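PDB 5IZ5: cytosolic phospholipase A2 delta from Homo sapiens, which hydrolyses glycerophospholipids at the sn-2 position in a calcium-dependent manner, with a preference for linoleic acid there. Local coordinates for residues Gln713-Glu716 against Cys717-Phe720. The protein carries 3 engineered substitutions. Sequence-based numbering, arbitrary orientation.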
loop_
_atom_site.group_PDB
_atom_site.type_symbol
_atom_site.label_atom_id
_atom_site.label_comp_id
_atom_site.label_asym_id
_atom_site.label_seq_id
_atom_site.Cartn_x
_atom_site.Cartn_y
_atom_site.Cartn_z
ATOM N N GLN B 713 -19.028 -28.112 15.201
ATOM C CA GLN B 713 -17.731 -28.695 15.561
ATOM C C GLN B 713 -16.853 -28.797 14.316
ATOM O O GLN B 713 -16.970 -29.754 13.543
ATOM C CB GLN B 713 -17.872 -30.056 16.243
ATOM C CG GLN B 713 -18.530 -30.017 17.618
ATOM C CD GLN B 713 -18.532 -31.368 18.319
ATOM O OE1 GLN B 713 -18.139 -31.471 19.482
ATOM N NE2 GLN B 713 -18.973 -32.412 17.617
ATOM N N PRO B 714 -15.998 -27.785 14.096
ATOM C CA PRO B 714 -15.061 -27.865 12.980
ATOM C C PRO B 714 -13.972 -28.893 13.231
ATOM O O PRO B 714 -13.585 -29.125 14.372
ATOM C CB PRO B 714 -14.482 -26.448 12.878
ATOM C CG PRO B 714 -14.805 -25.772 14.160
ATOM C CD PRO B 714 -15.962 -26.480 14.782
ATOM N N ARG B 715 -13.535 -29.531 12.152
ATOM C CA ARG B 715 -12.468 -30.510 12.161
ATOM C C ARG B 715 -11.136 -29.884 11.748
ATOM O O ARG B 715 -11.069 -28.720 11.347
ATOM C CB ARG B 715 -12.821 -31.652 11.204
ATOM C CG ARG B 715 -14.235 -32.191 11.374
ATOM C CD ARG B 715 -14.524 -33.326 10.406
ATOM N NE ARG B 715 -14.542 -32.879 9.010
ATOM C CZ ARG B 715 -15.555 -32.250 8.415
ATOM N NH1 ARG B 715 -16.671 -31.966 9.082
ATOM N NH2 ARG B 715 -15.452 -31.897 7.136
ATOM N N GLU B 716 -10.080 -30.686 11.829
ATOM C CA GLU B 716 -8.726 -30.227 11.540
ATOM C C GLU B 716 -8.540 -29.738 10.099
ATOM O O GLU B 716 -7.691 -28.885 9.835
ATOM C CB GLU B 716 -7.718 -31.342 11.814
ATOM C CG GLU B 716 -7.480 -31.662 13.284
ATOM C CD GLU B 716 -8.418 -32.721 13.842
ATOM O OE1 GLU B 716 -9.481 -32.969 13.243
ATOM O OE2 GLU B 716 -8.098 -33.300 14.897
ATOM N N CYS B 717 -9.336 -30.266 9.175
ATOM C CA CYS B 717 -9.168 -29.965 7.766
ATOM C C CYS B 717 -10.484 -30.025 7.014
ATOM O O CYS B 717 -11.213 -31.007 7.117
ATOM C CB CYS B 717 -8.196 -30.970 7.166
ATOM S SG CYS B 717 -7.795 -30.654 5.440
ATOM N N HIS B 718 -10.785 -28.970 6.263
ATOM C CA HIS B 718 -11.971 -28.925 5.414
ATOM C C HIS B 718 -11.597 -28.641 3.976
ATOM O O HIS B 718 -10.838 -27.711 3.701
ATOM C CB HIS B 718 -12.909 -27.818 5.870
ATOM C CG HIS B 718 -13.501 -28.046 7.220
ATOM N ND1 HIS B 718 -14.812 -28.435 7.404
ATOM C CD2 HIS B 718 -12.963 -27.936 8.455
ATOM C CE1 HIS B 718 -15.054 -28.550 8.697
ATOM N NE2 HIS B 718 -13.948 -28.253 9.355
ATOM N N LEU B 719 -12.167 -29.423 3.065
ATOM C CA LEU B 719 -11.923 -29.270 1.638
ATOM C C LEU B 719 -13.006 -28.421 0.997
ATOM O O LEU B 719 -14.194 -28.706 1.149
ATOM C CB LEU B 719 -11.890 -30.646 0.963
ATOM C CG LEU B 719 -11.777 -30.668 -0.564
ATOM C CD1 LEU B 719 -10.410 -30.185 -1.014
ATOM C CD2 LEU B 719 -12.037 -32.070 -1.086
ATOM N N PHE B 720 -12.593 -27.377 0.284
ATOM C CA PHE B 720 -13.508 -26.582 -0.519
ATOM C C PHE B 720 -12.999 -26.575 -1.937
ATOM O O PHE B 720 -11.935 -26.025 -2.216
ATOM C CB PHE B 720 -13.626 -25.168 0.034
ATOM C CG PHE B 720 -14.221 -25.123 1.413
ATOM C CD1 PHE B 720 -15.581 -25.337 1.599
ATOM C CD2 PHE B 720 -13.422 -24.894 2.527
ATOM C CE1 PHE B 720 -16.134 -25.302 2.869
ATOM C CE2 PHE B 720 -13.968 -24.859 3.799
ATOM C CZ PHE B 720 -15.326 -25.065 3.971
#
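Arg715 and His718 meet where the backbone turns from the loop after helix 708-712 into the short strand 718-720, with Glu716 the one residue here in helical phi/psi. Arg715 N donates a hydrogen bond to His718 NE2 at 3.1 Å. The N-H...N angle is 149°, and the donor lies 24° out of the ring plane. His718 CG is anti to its own carbonyl carbon, which directs the ring to this amide. Pro714 CA lies at the same ring edge, 3.8 Å from His718 NE2.

The Arg715 chain bends at chi3 and brings its guanidinium over the histidine. His718 CE1 sits under one guanidinium face, offset toward the rim, 3.7 Å from Arg715 CZ. His718 ND1 lies over the same face, 3.5 Å from Arg715 NH2, a packing contact. The two planes are 42° apart, so this is not a flat stack. Arg715 NH1 forms a salt bridge with Asp710, and Phe684 meets the His718 ring edge-to-face.

Glu716 OE2 is hydrogen-bonded to Ser740. Cys717 packs on Leu732 and Phe734 of strand 730-734, antiparallel to 718-720 in the mixed sheet. This local loop-to-strand turn, held by a side-chain-to-backbone hydrogen bond, lies at the surface of the catalytic domain, away from the active site.

Without the His718 imidazole, as with an alanine here, Arg715 N would probably lose its acceptor, Phe684 its edge-to-face partner and the guanidinium the ring it packs on. Accepting the amide proton requires NE2 to be unprotonated, and the guanidinium would probably disfavour a positive imidazole, although its salt bridge to Asp710 would soften the effect.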